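Local coordinates for protein serine protease inhibitor (Thermoanaerobacter tengcongensis, PDB 2PEF) that probably inhibits serine proteases as a thermophilic serpin, captured here in the latent state with its reactive-centre loop inserted into the main sheet, at residues 220-226 against 352-358; 283-289 against 306-310; 136-142 against 161-165; 43-47 against 111-116. All coordinates share one frame. Residues are numbered along the deposited sequence.

Interaction 1 of 4, residues 220-226 against 352-358; sequences NHYSFVA and IFAIIDN
Strands 222-226 and 352-357 run antiparallel at 165°, their axes 4.6 Å apart at closest, both in beta conformation. Paired are Y222-D357, F224-I355 and A226-F353 (non-hydrogen-bonded) and S223-I356 and V225-A354 (hydrogen-bonded), with CA-CA distances of 4.5 to 5.4 Å. Backbone hydrogen bonds join S223 N to I356 O (3.1 Å), I356 N to S223 O (2.9 Å), V225 N to A354 O (2.8 Å) and A354 N to V225 O (2.9 Å); CA-H...O contacts fill between them, the shortest from F353 CA to V225 O (3.0 Å).

Beyond the Y222-D357 pair, N358 (chi1 m) ties the segments together. Its N donates to H221 O (2.9 Å), and its ND2 to both N220 O (2.9 Å) and S223 OG (2.8 Å). One water links H221 O (2.7 Å) to D357 OD1 (2.8 Å), which also bonds the S359 hydroxyl.

Apolar side chains meet on both faces. F224 (t) and F353 (p) hold their rings nearly parallel (9°) but slid apart, centroids 5.5 Å; opposite them V225 CG2 meets I356 CD1 (3.9 Å).

This pair lies inside serpin sheet B, between strands 210-216 and 362-372; F224 and F353 pack against strand 255-273, and Y222 reaches strand 87-98.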
loop_
_atom_site.group_PDB
_atom_site.type_symbol
_atom_site.label_atom_id
_atom_site.label_comp_id
_atom_site.label_asym_id
_atom_site.label_seq_id
_atom_site.Cartn_x
_atom_site.Cartn_y
_atom_site.Cartn_z
ATOM N N ASN A 220 -8.893 -9.962 -15.825
ATOM C CA ASN A 220 -9.165 -10.692 -14.576
ATOM C C ASN A 220 -7.982 -10.982 -13.650
ATOM O O ASN A 220 -8.093 -11.815 -12.745
ATOM C CB ASN A 220 -9.947 -11.978 -14.859
ATOM C CG ASN A 220 -11.381 -11.697 -15.254
ATOM O OD1 ASN A 220 -11.698 -11.592 -16.436
ATOM N ND2 ASN A 220 -12.246 -11.544 -14.265
ATOM N N HIS A 221 -6.869 -10.282 -13.852
ATOM C CA HIS A 221 -5.722 -10.407 -12.944
ATOM C C HIS A 221 -5.988 -9.721 -11.615
ATOM O O HIS A 221 -5.482 -10.141 -10.564
ATOM C CB HIS A 221 -4.476 -9.810 -13.583
ATOM C CG HIS A 221 -4.145 -10.411 -14.907
ATOM N ND1 HIS A 221 -3.827 -11.744 -15.059
ATOM C CD2 HIS A 221 -4.073 -9.862 -16.142
ATOM C CE1 HIS A 221 -3.573 -11.988 -16.333
ATOM N NE2 HIS A 221 -3.717 -10.862 -17.011
ATOM N N TYR A 222 -6.784 -8.658 -11.674
ATOM C CA TYR A 222 -7.105 -7.860 -10.493
ATOM C C TYR A 222 -8.596 -7.617 -10.415
ATOM O O TYR A 222 -9.289 -7.638 -11.429
ATOM C CB TYR A 222 -6.354 -6.524 -10.521
ATOM C CG TYR A 222 -4.864 -6.705 -10.684
ATOM C CD1 TYR A 222 -4.233 -6.407 -11.891
ATOM C CD2 TYR A 222 -4.090 -7.200 -9.638
ATOM C CE1 TYR A 222 -2.856 -6.585 -12.043
ATOM C CE2 TYR A 222 -2.721 -7.383 -9.776
ATOM C CZ TYR A 222 -2.113 -7.080 -10.982
ATOM O OH TYR A 222 -0.759 -7.268 -11.120
ATOM N N SER A 223 -9.084 -7.397 -9.199
ATOM C CA SER A 223 -10.479 -7.054 -8.979
ATOM C C SER A 223 -10.618 -5.994 -7.895
ATOM O O SER A 223 -9.691 -5.746 -7.122
ATOM C CB SER A 223 -11.301 -8.291 -8.606
ATOM O OG SER A 223 -11.359 -9.203 -9.690
ATOM N N PHE A 224 -11.789 -5.373 -7.870
ATOM C CA PHE A 224 -12.125 -4.369 -6.886
ATOM C C PHE A 224 -13.129 -4.991 -5.921
ATOM O O PHE A 224 -14.196 -5.453 -6.335
ATOM C CB PHE A 224 -12.732 -3.146 -7.589
ATOM C CG PHE A 224 -12.992 -1.978 -6.679
ATOM C CD1 PHE A 224 -12.025 -0.991 -6.499
ATOM C CD2 PHE A 224 -14.214 -1.844 -6.024
ATOM C CE1 PHE A 224 -12.258 0.100 -5.667
ATOM C CE2 PHE A 224 -14.452 -0.754 -5.185
ATOM C CZ PHE A 224 -13.476 0.220 -5.017
ATOM N N VAL A 225 -12.762 -5.015 -4.642
ATOM C CA VAL A 225 -13.625 -5.526 -3.583
ATOM C C VAL A 225 -14.277 -4.344 -2.865
ATOM O O VAL A 225 -13.581 -3.416 -2.457
ATOM C CB VAL A 225 -12.798 -6.374 -2.579
ATOM C CG1 VAL A 225 -13.630 -6.760 -1.350
ATOM C CG2 VAL A 225 -12.238 -7.611 -3.270
ATOM N N ALA A 226 -15.607 -4.378 -2.726
ATOM C CA ALA A 226 -16.349 -3.351 -1.984
ATOM C C ALA A 226 -17.111 -4.011 -0.847
ATOM O O ALA A 226 -17.813 -4.996 -1.070
ATOM C CB ALA A 226 -17.309 -2.603 -2.901
ATOM N N ILE A 352 -15.582 -0.095 2.812
ATOM C CA ILE A 352 -14.190 -0.515 2.757
ATOM C C ILE A 352 -13.983 -1.070 1.359
ATOM O O ILE A 352 -14.892 -1.669 0.790
ATOM C CB ILE A 352 -13.892 -1.603 3.839
ATOM C CG1 ILE A 352 -13.898 -0.995 5.247
ATOM C CG2 ILE A 352 -12.545 -2.304 3.601
ATOM C CD1 ILE A 352 -15.267 -0.836 5.865
ATOM N N PHE A 353 -12.810 -0.847 0.784
ATOM C CA PHE A 353 -12.518 -1.433 -0.518
ATOM C C PHE A 353 -11.092 -1.945 -0.575
ATOM O O PHE A 353 -10.244 -1.561 0.239
ATOM C CB PHE A 353 -12.774 -0.429 -1.649
ATOM C CG PHE A 353 -11.808 0.710 -1.662
ATOM C CD1 PHE A 353 -10.609 0.619 -2.366
ATOM C CD2 PHE A 353 -12.094 1.875 -0.971
ATOM C CE1 PHE A 353 -9.705 1.673 -2.363
ATOM C CE2 PHE A 353 -11.194 2.935 -0.959
ATOM C CZ PHE A 353 -9.998 2.836 -1.662
ATOM N N ALA A 354 -10.840 -2.809 -1.553
ATOM C CA ALA A 354 -9.505 -3.296 -1.820
ATOM C C ALA A 354 -9.353 -3.540 -3.310
ATOM O O ALA A 354 -10.319 -3.873 -3.999
ATOM C CB ALA A 354 -9.231 -4.557 -1.050
ATOM N N ILE A 355 -8.136 -3.331 -3.798
ATOM C CA ILE A 355 -7.737 -3.785 -5.118
ATOM C C ILE A 355 -6.937 -5.059 -4.868
ATOM O O ILE A 355 -5.888 -5.014 -4.217
ATOM C CB ILE A 355 -6.881 -2.725 -5.846
ATOM C CG1 ILE A 355 -7.706 -1.446 -6.062
ATOM C CG2 ILE A 355 -6.334 -3.288 -7.159
ATOM C CD1 ILE A 355 -6.893 -0.248 -6.499
ATOM N N ILE A 356 -7.442 -6.189 -5.363
ATOM C CA ILE A 356 -6.831 -7.489 -5.067
ATOM C C ILE A 356 -6.177 -8.164 -6.270
ATOM O O ILE A 356 -6.628 -8.032 -7.410
ATOM C CB ILE A 356 -7.829 -8.492 -4.381
ATOM C CG1 ILE A 356 -9.034 -8.796 -5.283
ATOM C CG2 ILE A 356 -8.261 -7.978 -3.007
ATOM C CD1 ILE A 356 -9.788 -10.085 -4.936
ATOM N N ASP A 357 -5.101 -8.888 -5.977
ATOM C CA ASP A 357 -4.446 -9.786 -6.910
ATOM C C ASP A 357 -5.240 -11.092 -6.871
ATOM O O ASP A 357 -5.229 -11.805 -5.864
ATOM C CB ASP A 357 -2.985 -9.963 -6.457
ATOM C CG ASP A 357 -2.333 -11.246 -6.962
ATOM O OD1 ASP A 357 -2.691 -11.751 -8.046
ATOM O OD2 ASP A 357 -1.422 -11.735 -6.256
ATOM N N ASN A 358 -5.941 -11.392 -7.965
ATOM C CA ASN A 358 -6.812 -12.571 -8.019
ATOM C C ASN A 358 -6.118 -13.930 -7.890
ATOM O O ASN A 358 -6.773 -14.933 -7.591
ATOM C CB ASN A 358 -7.718 -12.524 -9.255
ATOM C CG ASN A 358 -8.800 -11.471 -9.142
ATOM O OD1 ASN A 358 -9.365 -11.255 -8.068
ATOM N ND2 ASN A 358 -9.101 -10.806 -10.259
HETATM O O HOH W 1 -3.419 -11.820 -10.704
#

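Interaction 2 of 4, residues 283-289 against 306-310; sequences MTDAFLP and YISEV
Residues 283-289 form a loop carrying a short 3-10 turn at 285-287, against which the irregular segment 306-310 is laid, with I307 CA 4.9 Å from F287 CA. Y306 (chi1 p) turns its ring face to P289, whose CB sits 3.9 Å from the ring centroid and 17° off its normal, a CH-pi contact. I307 makes the single direct hydrogen bond of the contact, from its N to A286 O (2.8 Å), and a water donates to both I307 O and F287 O, 2.7 Å from each. The side chain of I307 (m, t) wedges into an apolar pocket, CD1 meeting M283 CE (3.5 Å) and A286 CB (3.9 Å), CG2 meeting F287 CE2 (3.6 Å). S308 turns its side chain away, its hydroxyl bonding D332. Finally V310 begins a strand, its CG2 lying 4.0 Å from F287 CE2 at the ring edge. Such packing belongs to the serpin connection leading from helix 275-280 into strand 310-318 of the main sheet, next to helices 35-46 and 51-62.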
loop_
_atom_site.group_PDB
_atom_site.type_symbol
_atom_site.label_atom_id
_atom_site.label_comp_id
_atom_site.label_asym_id
_atom_site.label_seq_id
_atom_site.Cartn_x
_atom_site.Cartn_y
_atom_site.Cartn_z
ATOM N N MET A 283 8.283 -4.152 15.862
ATOM C CA MET A 283 9.444 -3.461 15.303
ATOM C C MET A 283 9.721 -2.171 16.082
ATOM O O MET A 283 9.208 -1.101 15.748
ATOM C CB MET A 283 9.214 -3.178 13.814
ATOM C CG MET A 283 10.370 -2.514 13.099
ATOM S SD MET A 283 9.934 -2.156 11.390
ATOM C CE MET A 283 11.026 -0.776 11.065
ATOM N N THR A 284 10.536 -2.291 17.128
ATOM C CA THR A 284 10.814 -1.174 18.038
ATOM C C THR A 284 12.277 -0.723 18.004
ATOM O O THR A 284 12.554 0.476 17.915
ATOM C CB THR A 284 10.406 -1.512 19.490
ATOM O OG1 THR A 284 11.094 -2.692 19.920
ATOM C CG2 THR A 284 8.894 -1.739 19.588
ATOM N N ASP A 285 13.201 -1.684 18.063
ATOM C CA ASP A 285 14.642 -1.405 18.067
ATOM C C ASP A 285 15.083 -0.542 16.892
ATOM O O ASP A 285 15.928 0.330 17.053
ATOM C CB ASP A 285 15.456 -2.701 18.073
ATOM C CG ASP A 285 15.580 -3.313 19.454
ATOM O OD1 ASP A 285 14.721 -3.041 20.322
ATOM O OD2 ASP A 285 16.542 -4.081 19.669
ATOM N N ALA A 286 14.500 -0.788 15.717
ATOM C CA ALA A 286 14.862 -0.067 14.493
ATOM C C ALA A 286 14.709 1.449 14.626
ATOM O O ALA A 286 15.425 2.215 13.972
ATOM C CB ALA A 286 14.036 -0.576 13.324
ATOM N N PHE A 287 13.771 1.871 15.470
ATOM C CA PHE A 287 13.473 3.291 15.665
ATOM C C PHE A 287 14.283 3.934 16.794
ATOM O O PHE A 287 14.205 5.148 17.000
ATOM C CB PHE A 287 11.970 3.491 15.905
ATOM C CG PHE A 287 11.104 3.023 14.768
ATOM C CD1 PHE A 287 10.446 1.798 14.836
ATOM C CD2 PHE A 287 10.949 3.804 13.622
ATOM C CE1 PHE A 287 9.646 1.359 13.784
ATOM C CE2 PHE A 287 10.151 3.378 12.566
ATOM C CZ PHE A 287 9.498 2.153 12.643
ATOM N N LEU A 288 15.060 3.126 17.514
ATOM C CA LEU A 288 15.826 3.606 18.668
ATOM C C LEU A 288 17.288 3.853 18.294
ATOM O O LEU A 288 17.983 2.920 17.894
ATOM C CB LEU A 288 15.748 2.602 19.825
ATOM C CG LEU A 288 14.381 2.126 20.335
ATOM C CD1 LEU A 288 14.553 1.034 21.385
ATOM C CD2 LEU A 288 13.544 3.273 20.884
ATOM N N PRO A 289 17.759 5.113 18.419
ATOM C CA PRO A 289 19.146 5.459 18.080
ATOM C C PRO A 289 20.205 4.626 18.811
ATOM O O PRO A 289 21.213 4.253 18.206
ATOM C CB PRO A 289 19.257 6.940 18.476
ATOM C CG PRO A 289 18.063 7.222 19.330
ATOM C CD PRO A 289 16.996 6.290 18.867
ATOM N N TYR A 306 19.644 4.514 12.355
ATOM C CA TYR A 306 18.338 4.121 12.870
ATOM C C TYR A 306 17.255 4.757 12.007
ATOM O O TYR A 306 17.498 5.763 11.341
ATOM C CB TYR A 306 18.180 4.535 14.338
ATOM C CG TYR A 306 18.101 6.027 14.582
ATOM C CD1 TYR A 306 16.867 6.663 14.724
ATOM C CD2 TYR A 306 19.260 6.801 14.692
ATOM C CE1 TYR A 306 16.785 8.033 14.956
ATOM C CE2 TYR A 306 19.190 8.171 14.924
ATOM C CZ TYR A 306 17.950 8.779 15.055
ATOM O OH TYR A 306 17.876 10.133 15.286
ATOM N N ILE A 307 16.063 4.170 12.015
ATOM C CA ILE A 307 14.957 4.715 11.240
ATOM C C ILE A 307 14.316 5.885 11.983
ATOM O O ILE A 307 13.922 5.754 13.143
ATOM C CB ILE A 307 13.901 3.640 10.908
ATOM C CG1 ILE A 307 14.542 2.504 10.104
ATOM C CG2 ILE A 307 12.722 4.262 10.149
ATOM C CD1 ILE A 307 13.643 1.304 9.887
ATOM N N SER A 308 14.230 7.026 11.304
ATOM C CA SER A 308 13.562 8.201 11.851
ATOM C C SER A 308 12.059 8.097 11.627
ATOM O O SER A 308 11.280 8.107 12.581
ATOM C CB SER A 308 14.118 9.482 11.224
ATOM O OG SER A 308 14.035 9.431 9.810
ATOM N N GLU A 309 11.659 7.988 10.363
ATOM C CA GLU A 309 10.247 7.867 10.012
ATOM C C GLU A 309 10.026 6.899 8.864
ATOM O O GLU A 309 10.847 6.805 7.946
ATOM C CB GLU A 309 9.651 9.232 9.649
ATOM C CG GLU A 309 9.508 10.208 10.819
ATOM C CD GLU A 309 8.605 11.390 10.501
ATOM O OE1 GLU A 309 8.107 11.480 9.356
ATOM O OE2 GLU A 309 8.394 12.230 11.403
ATOM N N VAL A 310 8.914 6.175 8.932
ATOM C CA VAL A 310 8.411 5.422 7.792
ATOM C C VAL A 310 7.158 6.157 7.323
ATOM O O VAL A 310 6.167 6.244 8.056
ATOM C CB VAL A 310 8.103 3.948 8.153
ATOM C CG1 VAL A 310 7.500 3.214 6.958
ATOM C CG2 VAL A 310 9.368 3.237 8.621
HETATM O O HOH W 2 13.110 7.009 15.373
#

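Interaction 3 of 4, residues 136-142 against 161-165; sequences WVKSKTN and INAVA
The last turn of helix 127-140, helix F of the serpin fold, lies over strand 161-165: the segments' directions differ by 26° and their axes approach to 8.6 Å. I161, A163 and A165 point their CA-to-CB bonds at the helix, while N162 and V164 point away. W136 (chi1 t, chi2 90°) points the six-membered end of its indole at the strand, CZ3 reaching I161 CG2 (3.7 Å) and A163 CB (4.2 Å); its NE1 bonds D119. V137 (m) adds CG1 to I161 CG2 at 4.2 Å. K140 (m, m, t, t) contributes its CB, 3.9 Å from A163 CB, and its O makes the closest approach, 3.5 Å from A165 CB. T141 (p) sets CG2 3.9 Å from the same A163 CB. N142, with positive phi, is the C' residue of a Schellman motif, its N bonded to S139 O (3.2 Å). No hydrogen bond crosses between helix and strand: small alanines let the helix end settle closely on sheet A, mainly through apolar, van der Waals contact.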
loop_
_atom_site.group_PDB
_atom_site.type_symbol
_atom_site.label_atom_id
_atom_site.label_comp_id
_atom_site.label_asym_id
_atom_site.label_seq_id
_atom_site.Cartn_x
_atom_site.Cartn_y
_atom_site.Cartn_z
ATOM N N TRP A 136 11.876 11.110 -9.411
ATOM C CA TRP A 136 11.838 9.659 -9.430
ATOM C C TRP A 136 10.459 9.161 -9.009
ATOM O O TRP A 136 9.849 8.378 -9.724
ATOM C CB TRP A 136 12.938 9.076 -8.535
ATOM C CG TRP A 136 13.080 7.588 -8.624
ATOM C CD1 TRP A 136 13.886 6.891 -9.481
ATOM C CD2 TRP A 136 12.413 6.608 -7.817
ATOM N NE1 TRP A 136 13.759 5.543 -9.260
ATOM C CE2 TRP A 136 12.862 5.340 -8.245
ATOM C CE3 TRP A 136 11.479 6.680 -6.777
ATOM C CZ2 TRP A 136 12.404 4.150 -7.671
ATOM C CZ3 TRP A 136 11.022 5.491 -6.204
ATOM C CH2 TRP A 136 11.491 4.246 -6.653
ATOM N N VAL A 137 9.953 9.646 -7.874
ATOM C CA VAL A 137 8.618 9.232 -7.412
ATOM C C VAL A 137 7.510 9.638 -8.398
ATOM O O VAL A 137 6.596 8.852 -8.668
ATOM C CB VAL A 137 8.290 9.686 -5.950
ATOM C CG1 VAL A 137 9.296 9.106 -4.960
ATOM C CG2 VAL A 137 8.226 11.197 -5.825
ATOM N N LYS A 138 7.618 10.837 -8.963
ATOM C CA LYS A 138 6.659 11.293 -9.966
ATOM C C LYS A 138 6.651 10.368 -11.182
ATOM O O LYS A 138 5.587 10.029 -11.692
ATOM C CB LYS A 138 6.944 12.736 -10.393
ATOM C CG LYS A 138 5.786 13.405 -11.111
ATOM C CD LYS A 138 6.131 14.824 -11.545
ATOM C CE LYS A 138 4.915 15.524 -12.131
ATOM N N SER A 139 7.837 9.966 -11.643
ATOM C CA SER A 139 7.947 9.089 -12.814
ATOM C C SER A 139 7.388 7.692 -12.540
ATOM O O SER A 139 6.634 7.143 -13.353
ATOM C CB SER A 139 9.404 8.975 -13.273
ATOM O OG SER A 139 9.524 8.020 -14.319
ATOM N N LYS A 140 7.763 7.129 -11.394
ATOM C CA LYS A 140 7.420 5.745 -11.063
ATOM C C LYS A 140 5.957 5.553 -10.658
ATOM O O LYS A 140 5.457 4.421 -10.634
ATOM C CB LYS A 140 8.365 5.194 -9.983
ATOM C CG LYS A 140 9.854 5.255 -10.332
ATOM C CD LYS A 140 10.181 4.512 -11.619
ATOM C CE LYS A 140 11.676 4.479 -11.870
ATOM N NZ LYS A 140 11.981 4.015 -13.253
ATOM N N THR A 141 5.280 6.652 -10.322
ATOM C CA THR A 141 3.850 6.618 -10.011
ATOM C C THR A 141 3.024 7.243 -11.135
ATOM O O THR A 141 1.849 7.563 -10.947
ATOM C CB THR A 141 3.512 7.337 -8.675
ATOM O OG1 THR A 141 3.782 8.740 -8.798
ATOM C CG2 THR A 141 4.307 6.754 -7.514
ATOM N N ASN A 142 3.642 7.408 -12.302
ATOM C CA ASN A 142 2.996 8.060 -13.447
ATOM C C ASN A 142 2.222 9.319 -13.034
ATOM O O ASN A 142 1.068 9.523 -13.422
ATOM C CB ASN A 142 2.117 7.063 -14.218
ATOM C CG ASN A 142 2.887 5.820 -14.649
ATOM O OD1 ASN A 142 3.968 5.915 -15.232
ATOM N ND2 ASN A 142 2.334 4.650 -14.357
ATOM N N ILE A 161 13.183 3.770 -0.772
ATOM C CA ILE A 161 11.880 4.172 -1.297
ATOM C C ILE A 161 11.309 3.097 -2.205
ATOM O O ILE A 161 12.006 2.572 -3.075
ATOM C CB ILE A 161 11.948 5.519 -2.081
ATOM C CG1 ILE A 161 12.574 6.625 -1.222
ATOM C CG2 ILE A 161 10.548 5.938 -2.550
ATOM C CD1 ILE A 161 12.947 7.883 -1.980
ATOM N N ASN A 162 10.038 2.771 -1.989
ATOM C CA ASN A 162 9.284 1.973 -2.945
ATOM C C ASN A 162 8.146 2.779 -3.561
ATOM O O ASN A 162 7.543 3.614 -2.891
ATOM C CB ASN A 162 8.718 0.726 -2.273
ATOM C CG ASN A 162 7.664 0.044 -3.120
ATOM O OD1 ASN A 162 6.489 0.389 -3.052
ATOM N ND2 ASN A 162 8.086 -0.913 -3.941
ATOM N N ALA A 163 7.858 2.510 -4.832
ATOM C CA ALA A 163 6.672 3.033 -5.501
ATOM C C ALA A 163 5.896 1.923 -6.202
ATOM O O ALA A 163 6.485 1.013 -6.790
ATOM C CB ALA A 163 7.044 4.131 -6.489
ATOM N N VAL A 164 4.570 2.000 -6.109
ATOM C CA VAL A 164 3.663 1.091 -6.808
ATOM C C VAL A 164 2.697 1.931 -7.639
ATOM O O VAL A 164 2.142 2.914 -7.135
ATOM C CB VAL A 164 2.876 0.195 -5.811
ATOM C CG1 VAL A 164 1.770 -0.593 -6.525
ATOM C CG2 VAL A 164 3.805 -0.751 -5.097
ATOM N N ALA A 165 2.514 1.563 -8.911
ATOM C CA ALA A 165 1.566 2.255 -9.787
ATOM C C ALA A 165 0.589 1.263 -10.411
ATOM O O ALA A 165 1.007 0.312 -11.065
ATOM C CB ALA A 165 2.307 3.027 -10.873
#

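Interaction 4 of 4, residues 43-47 against 111-116; sequences AMTAN and IIADYY
A helix-helix contact built round a Met-aromatic pair joins the C-terminal parts of helices 35-46 and 106-116 in the serpin helical region, packed on strands 87-98 and 158-169 of the main sheet. M44 (m, t, m) runs beside Y116 (m): its CG stands over the ring face, 3.9 Å from the centroid and 21° off the normal, a CH-pi contact, and its SD lies obliquely 5.0 Å from that centroid. The nearest backbones are those of M44 and I112, with CA atoms 6.4 Å apart. I112, with chi1 between wells at -100°, swings its CD1 to 3.7 Å from M44 O and 4.0 Å from N47 CB. N47 (m) points across, OD1 3.5 Å from I111 CG2, while ND2 bends back to bond A43 O (3.0 Å). No hydrogen bond joins the two segments directly; N71 of helix 67-80 bonds both the N47 amide and the Y116 hydroxyl. That hydroxyl also abuts the first helix, with Y116 OH just 3.3 Å from A43 CB.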
loop_
_atom_site.group_PDB
_atom_site.type_symbol
_atom_site.label_atom_id
_atom_site.label_comp_id
_atom_site.label_asym_id
_atom_site.label_seq_id
_atom_site.Cartn_x
_atom_site.Cartn_y
_atom_site.Cartn_z
ATOM N N ALA A 43 11.054 -4.565 3.684
ATOM C CA ALA A 43 11.841 -5.772 3.427
ATOM C C ALA A 43 13.249 -5.413 2.949
ATOM O O ALA A 43 14.237 -6.028 3.384
ATOM C CB ALA A 43 11.134 -6.669 2.431
ATOM N N MET A 44 13.344 -4.410 2.073
ATOM C CA MET A 44 14.645 -3.876 1.653
ATOM C C MET A 44 15.438 -3.421 2.870
ATOM O O MET A 44 16.606 -3.779 3.032
ATOM C CB MET A 44 14.485 -2.696 0.688
ATOM C CG MET A 44 14.163 -3.078 -0.750
ATOM S SD MET A 44 14.484 -1.735 -1.907
ATOM C CE MET A 44 13.236 -0.536 -1.452
ATOM N N THR A 45 14.779 -2.647 3.730
ATOM C CA THR A 45 15.394 -2.088 4.924
ATOM C C THR A 45 15.894 -3.189 5.863
ATOM O O THR A 45 16.968 -3.065 6.446
ATOM C CB THR A 45 14.414 -1.150 5.674
ATOM O OG1 THR A 45 13.897 -0.168 4.767
ATOM C CG2 THR A 45 15.106 -0.437 6.828
ATOM N N ALA A 46 15.121 -4.270 5.979
ATOM C CA ALA A 46 15.449 -5.377 6.878
ATOM C C ALA A 46 16.748 -6.092 6.505
ATOM O O ALA A 46 17.407 -6.681 7.367
ATOM C CB ALA A 46 14.290 -6.371 6.952
ATOM N N ASN A 47 17.113 -6.030 5.226
ATOM C CA ASN A 47 18.354 -6.637 4.738
ATOM C C ASN A 47 19.611 -5.915 5.204
ATOM O O ASN A 47 20.726 -6.404 5.002
ATOM C CB ASN A 47 18.329 -6.752 3.214
ATOM C CG ASN A 47 17.603 -7.992 2.746
ATOM O OD1 ASN A 47 18.161 -9.090 2.760
ATOM N ND2 ASN A 47 16.350 -7.830 2.343
ATOM N N ILE A 111 21.970 -7.773 -2.819
ATOM C CA ILE A 111 20.654 -8.315 -2.478
ATOM C C ILE A 111 19.541 -7.403 -3.000
ATOM O O ILE A 111 18.580 -7.865 -3.622
ATOM C CB ILE A 111 20.510 -8.529 -0.949
ATOM C CG1 ILE A 111 21.480 -9.614 -0.471
ATOM C CG2 ILE A 111 19.066 -8.901 -0.579
ATOM C CD1 ILE A 111 21.777 -9.574 1.014
ATOM N N ILE A 112 19.704 -6.107 -2.766
ATOM C CA ILE A 112 18.727 -5.099 -3.162
ATOM C C ILE A 112 18.628 -4.959 -4.689
ATOM O O ILE A 112 17.527 -4.863 -5.237
ATOM C CB ILE A 112 19.006 -3.759 -2.414
ATOM C CG1 ILE A 112 18.054 -3.601 -1.220
ATOM C CG2 ILE A 112 18.894 -2.557 -3.320
ATOM C CD1 ILE A 112 18.158 -4.697 -0.173
ATOM N N ALA A 113 19.771 -4.978 -5.370
ATOM C CA ALA A 113 19.789 -4.959 -6.834
ATOM C C ALA A 113 19.195 -6.240 -7.421
ATOM O O ALA A 113 18.446 -6.191 -8.402
ATOM C CB ALA A 113 21.206 -4.745 -7.351
ATOM N N ASP A 114 19.526 -7.377 -6.815
ATOM C CA ASP A 114 19.121 -8.682 -7.342
ATOM C C ASP A 114 17.660 -9.042 -7.094
ATOM O O ASP A 114 16.956 -9.430 -8.024
ATOM C CB ASP A 114 20.030 -9.797 -6.815
ATOM C CG ASP A 114 21.386 -9.830 -7.506
ATOM O OD1 ASP A 114 21.539 -9.214 -8.582
ATOM O OD2 ASP A 114 22.303 -10.487 -6.970
ATOM N N TYR A 115 17.220 -8.929 -5.843
ATOM C CA TYR A 115 15.869 -9.336 -5.453
ATOM C C TYR A 115 14.822 -8.237 -5.613
ATOM O O TYR A 115 13.640 -8.527 -5.798
ATOM C CB TYR A 115 15.863 -9.838 -4.007
ATOM C CG TYR A 115 16.504 -11.195 -3.831
ATOM C CD1 TYR A 115 17.872 -11.317 -3.593
ATOM C CD2 TYR A 115 15.741 -12.358 -3.910
ATOM C CE1 TYR A 115 18.462 -12.570 -3.432
ATOM C CE2 TYR A 115 16.317 -13.612 -3.747
ATOM C CZ TYR A 115 17.677 -13.712 -3.512
ATOM O OH TYR A 115 18.254 -14.950 -3.356
ATOM N N TYR A 116 15.256 -6.981 -5.535
ATOM C CA TYR A 116 14.323 -5.853 -5.534
ATOM C C TYR A 116 14.494 -4.919 -6.727
ATOM O O TYR A 116 13.764 -3.932 -6.850
ATOM C CB TYR A 116 14.433 -5.076 -4.216
ATOM C CG TYR A 116 14.020 -5.910 -3.028
ATOM C CD1 TYR A 116 14.949 -6.700 -2.355
ATOM C CD2 TYR A 116 12.690 -5.944 -2.602
ATOM C CE1 TYR A 116 14.578 -7.489 -1.270
ATOM C CE2 TYR A 116 12.304 -6.735 -1.513
ATOM C CZ TYR A 116 13.255 -7.506 -0.855
ATOM O OH TYR A 116 12.893 -8.295 0.218
#

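How the interactions relate
Interactions 1, 3 and 4 are buried, whereas interaction 2 is partly buried, its centre about 20 Å from the centre of the chain. Their chemistry follows their elements: two strands in interaction 1 share regular backbone hydrogen bonds, interaction 2 joins loops by one such bond, a water bridge and apolar packing, and in interactions 3 and 4, where a helix meets a strand or another helix, no hydrogen bond crosses and packing, mostly of side chains, makes the contact. Interactions 2, 3 and 4 adjoin through helix 35-46: T45 CG2 lies 3.8 Å from I307 CD1, and M44 CE 3.7 Å from I161 O. Interaction 1 stands apart, nearest atoms about 8 Å from interaction 3.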